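Local coordinates for protein sulfate adenylyltransferase (Allochromatium vinosum, PDB 4DNX) that transfers the adenylyl group between ATP and sulfate, forming adenosine 5'-phosphosulfate and diphosphate, as a dissimilatory ATP sulfurylase of sulfur metabolism, at residues A[22-25]-A[26-29]; A[164-167]-A[168-172]; A[37-40]-A[41-45]. One frame throughout, in Å; residues are numbered along the deposited sequence.

Interaction 1 of 3, residues A[22-25]-A[26-29]; sequences HRLS and SEAE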
loop_
_atom_site.group_PDB
_atom_site.type_symbol
_atom_site.label_atom_id
_atom_site.label_comp_id
_atom_site.label_asym_id
_atom_site.label_seq_id
_atom_site.Cartn_x
_atom_site.Cartn_y
_atom_site.Cartn_z
ATOM N N HIS A 22 13.166 -1.749 -13.709
ATOM C CA HIS A 22 14.452 -2.453 -13.525
ATOM C C HIS A 22 15.521 -1.864 -14.435
ATOM O O HIS A 22 16.661 -1.665 -14.012
ATOM C CB HIS A 22 14.316 -3.968 -13.782
ATOM C CG HIS A 22 13.296 -4.647 -12.912
ATOM N ND1 HIS A 22 12.740 -5.867 -13.239
ATOM C CD2 HIS A 22 12.742 -4.277 -11.729
ATOM C CE1 HIS A 22 11.883 -6.221 -12.292
ATOM N NE2 HIS A 22 11.848 -5.262 -11.380
ATOM N N ARG A 23 15.152 -1.561 -15.680
ATOM C CA ARG A 23 16.130 -0.970 -16.613
ATOM C C ARG A 23 16.623 0.414 -16.153
ATOM O O ARG A 23 17.844 0.711 -16.253
ATOM C CB ARG A 23 15.543 -0.876 -18.017
ATOM C CG ARG A 23 15.480 -2.241 -18.682
ATOM C CD ARG A 23 14.468 -2.309 -19.823
ATOM N NE ARG A 23 14.878 -1.498 -20.960
ATOM C CZ ARG A 23 15.558 -1.951 -22.010
ATOM N NH1 ARG A 23 15.926 -3.228 -22.077
ATOM N NH2 ARG A 23 15.882 -1.119 -22.990
ATOM N N LEU A 24 15.689 1.233 -15.660
ATOM C CA LEU A 24 16.019 2.575 -15.174
ATOM C C LEU A 24 16.873 2.510 -13.903
ATOM O O LEU A 24 17.836 3.284 -13.738
ATOM C CB LEU A 24 14.744 3.404 -14.924
ATOM C CG LEU A 24 14.084 3.904 -16.230
ATOM C CD1 LEU A 24 12.711 4.597 -15.996
ATOM C CD2 LEU A 24 15.011 4.854 -16.982
ATOM N N SER A 25 16.500 1.610 -12.995
ATOM C CA SER A 25 17.281 1.423 -11.758
ATOM C C SER A 25 18.716 1.038 -12.099
ATOM O O SER A 25 19.680 1.546 -11.487
ATOM C CB SER A 25 16.686 0.310 -10.894
ATOM O OG SER A 25 15.516 0.810 -10.330
ATOM N N SER A 26 18.861 0.137 -13.068
ATOM C CA SER A 26 20.193 -0.281 -13.504
ATOM C C SER A 26 20.971 0.879 -14.094
ATOM O O SER A 26 22.153 1.081 -13.763
ATOM C CB SER A 26 20.083 -1.403 -14.538
ATOM O OG SER A 26 19.910 -2.631 -13.875
ATOM N N GLU A 27 20.313 1.637 -14.967
ATOM C CA GLU A 27 20.920 2.808 -15.618
ATOM C C GLU A 27 21.369 3.844 -14.601
ATOM O O GLU A 27 22.437 4.447 -14.760
ATOM C CB GLU A 27 19.911 3.482 -16.556
ATOM C CG GLU A 27 20.522 4.554 -17.452
ATOM C CD GLU A 27 19.502 5.369 -18.256
ATOM O OE1 GLU A 27 18.282 5.072 -18.191
ATOM O OE2 GLU A 27 19.930 6.335 -18.956
ATOM N N ALA A 28 20.524 4.068 -13.600
ATOM C CA ALA A 28 20.779 5.128 -12.631
ATOM C C ALA A 28 22.066 4.904 -11.836
ATOM O O ALA A 28 22.679 5.882 -11.368
ATOM C CB ALA A 28 19.559 5.317 -11.688
ATOM N N GLU A 29 22.510 3.646 -11.705
ATOM C CA GLU A 29 23.723 3.360 -10.910
ATOM C C GLU A 29 25.025 3.852 -11.593
ATOM O O GLU A 29 26.083 3.953 -10.946
ATOM C CB GLU A 29 23.795 1.878 -10.489
ATOM C CG GLU A 29 22.682 1.437 -9.479
ATOM C CD GLU A 29 22.524 2.345 -8.204
ATOM O OE1 GLU A 29 23.538 2.889 -7.693
ATOM O OE2 GLU A 29 21.382 2.480 -7.693
HETATM O O HOH W 1 17.474 2.064 -18.874
HETATM O O HOH W 2 19.238 2.698 -9.107
#
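Leu24 and Glu27 leave helix 18-28 as neighbours, three residues apart, and run out together. The touch comes late along both chains: CD2 of Leu24 meets OE1 of Glu27 at 3.5 Å. Glu27 gets there with CG anti to its backbone N (chi1 -170°) and the rest of the chain extended, which carries the carboxylate along the leucine branch. One water donates to OE1 of Glu27 and, weakly, to the carbonyl O of Arg23, the same oxygen that accepts the backbone N of Glu27 at 2.9 Å. The other carboxylate oxygen, OE2, forms a salt bridge with Arg98. Glu29, bent at its second torsion, brings CG to 3.6 Å from O of Ser25, and a second water spans that carbonyl and OE2 of Glu29, donating to the two oxygens at 2.7 and 2.6 Å. Ser26 turns OG back along the helix for a weak bond to O of His22 at 3.4 Å, while the imidazole of His22 reaches Asp172 of the second subunit. Water thus ties both glutamates to helix carbonyls, while Arg98 for Glu27 and Arg102 for Glu29 probably offset their negative charge.

Interaction 2 of 3, residues A[164-167]-A[168-172]; sequences LNFS and YFQTD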
loop_
_atom_site.group_PDB
_atom_site.type_symbol
_atom_site.label_atom_id
_atom_site.label_comp_id
_atom_site.label_asym_id
_atom_site.label_seq_id
_atom_site.Cartn_x
_atom_site.Cartn_y
_atom_site.Cartn_z
ATOM N N LEU A 164 11.315 6.162 -8.978
ATOM C CA LEU A 164 11.592 4.736 -8.827
ATOM C C LEU A 164 11.054 4.143 -7.526
ATOM O O LEU A 164 10.909 2.923 -7.384
ATOM C CB LEU A 164 13.116 4.474 -8.940
ATOM C CG LEU A 164 13.707 4.894 -10.290
ATOM C CD1 LEU A 164 15.184 4.475 -10.296
ATOM C CD2 LEU A 164 12.991 4.234 -11.468
ATOM N N ASN A 165 10.808 5.007 -6.555
ATOM C CA ASN A 165 10.246 4.554 -5.258
ATOM C C ASN A 165 9.650 5.721 -4.522
ATOM O O ASN A 165 9.718 6.893 -4.985
ATOM C CB ASN A 165 11.300 3.838 -4.392
ATOM C CG ASN A 165 12.500 4.711 -4.089
ATOM O OD1 ASN A 165 12.404 5.672 -3.317
ATOM N ND2 ASN A 165 13.641 4.383 -4.718
ATOM N N PHE A 166 9.009 5.408 -3.385
ATOM C CA PHE A 166 8.373 6.448 -2.569
ATOM C C PHE A 166 9.091 6.681 -1.276
ATOM O O PHE A 166 8.464 7.104 -0.274
ATOM C CB PHE A 166 6.906 6.070 -2.346
ATOM C CG PHE A 166 6.135 5.946 -3.654
ATOM C CD1 PHE A 166 6.008 7.048 -4.493
ATOM C CD2 PHE A 166 5.488 4.770 -4.015
ATOM C CE1 PHE A 166 5.306 6.976 -5.701
ATOM C CE2 PHE A 166 4.746 4.708 -5.234
ATOM C CZ PHE A 166 4.656 5.799 -6.067
ATOM N N SER A 167 10.396 6.445 -1.298
ATOM C CA SER A 167 11.266 6.845 -0.156
ATOM C C SER A 167 10.854 6.077 1.148
ATOM O O SER A 167 10.226 4.970 1.124
ATOM C CB SER A 167 11.241 8.386 -0.045
ATOM O OG SER A 167 12.198 8.900 0.918
ATOM N N TYR A 168 11.170 6.671 2.305
ATOM C CA TYR A 168 10.894 6.067 3.570
ATOM C C TYR A 168 9.409 6.128 3.893
ATOM O O TYR A 168 8.950 5.404 4.806
ATOM C CB TYR A 168 11.727 6.765 4.683
ATOM C CG TYR A 168 11.250 8.145 5.043
ATOM C CD1 TYR A 168 11.736 9.277 4.375
ATOM C CD2 TYR A 168 10.348 8.328 6.082
ATOM C CE1 TYR A 168 11.291 10.573 4.715
ATOM C CE2 TYR A 168 9.881 9.573 6.397
ATOM C CZ TYR A 168 10.378 10.690 5.760
ATOM O OH TYR A 168 9.930 11.940 6.116
ATOM N N PHE A 169 8.638 6.933 3.157
ATOM C CA PHE A 169 7.202 7.044 3.472
ATOM C C PHE A 169 6.517 5.684 3.255
ATOM O O PHE A 169 5.603 5.302 4.014
ATOM C CB PHE A 169 6.534 8.089 2.573
ATOM C CG PHE A 169 7.147 9.469 2.688
ATOM C CD1 PHE A 169 7.047 10.195 3.894
ATOM C CD2 PHE A 169 7.853 10.027 1.635
ATOM C CE1 PHE A 169 7.587 11.497 4.010
ATOM C CE2 PHE A 169 8.426 11.324 1.736
ATOM C CZ PHE A 169 8.293 12.064 2.931
ATOM N N GLN A 170 6.896 4.986 2.176
ATOM C CA GLN A 170 6.369 3.634 1.961
ATOM C C GLN A 170 7.037 2.582 2.808
ATOM O O GLN A 170 6.329 1.785 3.440
ATOM C CB GLN A 170 6.307 3.185 0.476
ATOM C CG GLN A 170 5.343 1.957 0.344
ATOM C CD GLN A 170 4.924 1.644 -1.091
ATOM O OE1 GLN A 170 5.767 1.652 -1.989
ATOM N NE2 GLN A 170 3.612 1.317 -1.292
ATOM N N THR A 171 8.377 2.614 2.910
ATOM C CA THR A 171 9.114 1.605 3.657
ATOM C C THR A 171 8.706 1.589 5.141
ATOM O O THR A 171 8.562 0.511 5.746
ATOM C CB THR A 171 10.659 1.874 3.578
ATOM O OG1 THR A 171 11.024 1.987 2.195
ATOM C CG2 THR A 171 11.439 0.670 4.178
ATOM N N ASP A 172 8.504 2.770 5.709
ATOM C CA ASP A 172 8.262 2.823 7.179
ATOM C C ASP A 172 6.782 2.687 7.492
ATOM O O ASP A 172 6.449 2.401 8.645
ATOM C CB ASP A 172 8.731 4.143 7.799
ATOM C CG ASP A 172 10.265 4.289 7.826
ATOM O OD1 ASP A 172 10.955 3.341 7.411
ATOM O OD2 ASP A 172 10.753 5.372 8.251
HETATM O O HOH W 3 8.325 2.598 -2.897
#
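Phe166 presents the edge of its ring to the side-chain amide of Gln170, CD2 lying 3.7 Å from OE1. With OE1 in the ring plane and the amide turned 68° from the ring, the aromatic C-H edge meets the carbonyl oxygen. On Gln170 a first torsion of -163° throws CG away from the backbone N, and the straight chain then carries the amide to that edge. A water accepts from the backbone N of Phe166 and donates to OE1 of Gln170, each at 2.9 Å, bridging the start of the turn to the amide. Before the helix, Asn165 forms an Asx turn: its OD1 takes the N-H of Ser167 at 3.0 Å on a lone pair in the carbonyl plane. O of Ser167 receives weak bonds from the backbone N of Gln170 and of Thr171. On another side, CD2 of Phe169 comes to 3.5 Å from O of Phe166, again at the ring edge, and Ser167 OG is taken up by Asp103. Pro174 of the second subunit packs on Phe166, and its carbonyl O accepts a weak bond from Gln170 NE2. Where the chain enters helix 167-172, then, weak backbone bonds to Ser167 O are joined by further polar links: the Asx turn, the bridging water, and Asp103 on the serine hydroxyl.

Interaction 3 of 3, residues A[37-40]-A[41-45]; sequences SSQA and AGNAV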
loop_
_atom_site.group_PDB
_atom_site.type_symbol
_atom_site.label_atom_id
_atom_site.label_comp_id
_atom_site.label_asym_id
_atom_site.label_seq_id
_atom_site.Cartn_x
_atom_site.Cartn_y
_atom_site.Cartn_z
ATOM N N SER A 37 17.489 18.105 -1.761
ATOM C CA SER A 37 16.968 18.448 -0.410
ATOM C C SER A 37 15.780 17.566 -0.043
ATOM O O SER A 37 15.102 16.977 -0.906
ATOM C CB SER A 37 16.529 19.910 -0.350
ATOM O OG SER A 37 15.392 20.139 -1.189
ATOM N N SER A 38 15.468 17.511 1.245
ATOM C CA SER A 38 14.235 16.804 1.636
ATOM C C SER A 38 12.985 17.417 0.956
ATOM O O SER A 38 12.024 16.656 0.613
ATOM C CB SER A 38 14.126 16.763 3.180
ATOM O OG SER A 38 12.997 16.063 3.645
ATOM N N GLN A 39 12.971 18.751 0.750
ATOM C CA GLN A 39 11.858 19.412 0.067
ATOM C C GLN A 39 11.720 18.898 -1.378
ATOM O O GLN A 39 10.627 18.500 -1.777
ATOM C CB GLN A 39 11.999 20.954 0.118
ATOM C CG GLN A 39 11.025 21.673 -0.811
ATOM C CD GLN A 39 11.155 23.182 -0.662
ATOM O OE1 GLN A 39 11.580 23.896 -1.603
ATOM N NE2 GLN A 39 10.807 23.682 0.521
ATOM N N ALA A 40 12.820 18.864 -2.112
ATOM C CA ALA A 40 12.761 18.328 -3.470
ATOM C C ALA A 40 12.371 16.845 -3.458
ATOM O O ALA A 40 11.700 16.358 -4.391
ATOM C CB ALA A 40 14.091 18.531 -4.190
ATOM N N ALA A 41 12.901 16.070 -2.500
ATOM C CA ALA A 41 12.554 14.637 -2.449
ATOM C C ALA A 41 11.047 14.437 -2.236
ATOM O O ALA A 41 10.426 13.533 -2.820
ATOM C CB ALA A 41 13.407 13.893 -1.373
ATOM N N GLY A 42 10.455 15.240 -1.361
ATOM C CA GLY A 42 9.000 15.161 -1.122
ATOM C C GLY A 42 8.229 15.551 -2.377
ATOM O O GLY A 42 7.198 14.948 -2.715
ATOM N N ASN A 43 8.727 16.563 -3.071
ATOM C CA ASN A 43 8.116 17.020 -4.328
ATOM C C ASN A 43 8.142 15.823 -5.297
ATOM O O ASN A 43 7.140 15.539 -6.010
ATOM C CB ASN A 43 8.944 18.173 -4.953
ATOM C CG ASN A 43 8.745 19.543 -4.254
ATOM O OD1 ASN A 43 7.801 19.740 -3.504
ATOM N ND2 ASN A 43 9.634 20.491 -4.555
ATOM N N ALA A 44 9.255 15.079 -5.321
ATOM C CA ALA A 44 9.379 13.949 -6.257
ATOM C C ALA A 44 8.458 12.798 -5.906
ATOM O O ALA A 44 7.901 12.154 -6.777
ATOM C CB ALA A 44 10.859 13.432 -6.311
ATOM N N VAL A 45 8.305 12.541 -4.603
ATOM C CA VAL A 45 7.398 11.465 -4.155
ATOM C C VAL A 45 5.953 11.836 -4.532
ATOM O O VAL A 45 5.208 10.942 -5.050
ATOM C CB VAL A 45 7.543 11.198 -2.649
ATOM C CG1 VAL A 45 6.437 10.239 -2.179
ATOM C CG2 VAL A 45 8.865 10.546 -2.365
HETATM O O HOH W 4 10.001 23.412 -4.058
#
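This is the capped N-terminal end of an alpha helix: residues 37-45 open helix 38-48, a largely buried element within the PUA-like region, directly after the short strand 33-35. Ser37 is the N-cap. Its OG accepts the backbone N-H of Ala40 at 3.0 Å in a nearly straight bond (171°), the positive first torsion bringing the hydroxyl into line with that N-H. The same hydroxyl is also hydrogen-bonded to Gln152. Beyond the cap the regular i to i+4 ladder takes over, beginning with Ala41 N to Ser37 O at 2.9 Å and running on through Gly42, Asn43 and Ala44.

Along one flank, Gln39 and Asn43 lie side by side, one helical turn apart, their amide planes 35° from each other. The nearest side-chain approach is loose, CG of Gln39 to ND2 of Asn43 at 4.2 Å. A water closes the gap, donating to OE1 of Gln39 and accepting from ND2 of Asn43, both at 3.0 Å. With CG anti to the carbonyl carbon (chi1 -76°), the amide of Asn43 folds back along the helix, its CG 3.3 Å from O of Gln39. Gln152 also donates to OE1 of Gln39, while Phe58 lies against Asn43 and Ala40. Ala41 and Ala44 meet Leu112 of strand 111-116. The polar groups at this helix start are thus well supplied with partners: Gln152 joins the cap hydroxyl and the Gln39 amide, the water joins Gln39 to Asn43, and Ser38 OG turns to Asp268 and Asn105.

Interaction 1 is the most peripheral, about 30 Å from the chain's centre and partly exposed, and its glutamates rely on arginines and water. Interactions 2 and 3 are buried, their centres about 12 Å apart, and meet where Val45 packs on Phe166, Ser167 and Phe169. Interaction 2 combines aromatic edges with an Asx turn and weak backbone bonds; interaction 3 has a serine N-cap, regular helix bonds and amides joined by water. Interaction 2 also touches interaction 1, through Leu164 on Leu24 and Ser25, so residues 164-172 link helices 18-28 and 38-48. Both 1 and 2 reach the second subunit, sharing the His22 to Asp172 pair between chains, whereas interaction 3 meets no other chain.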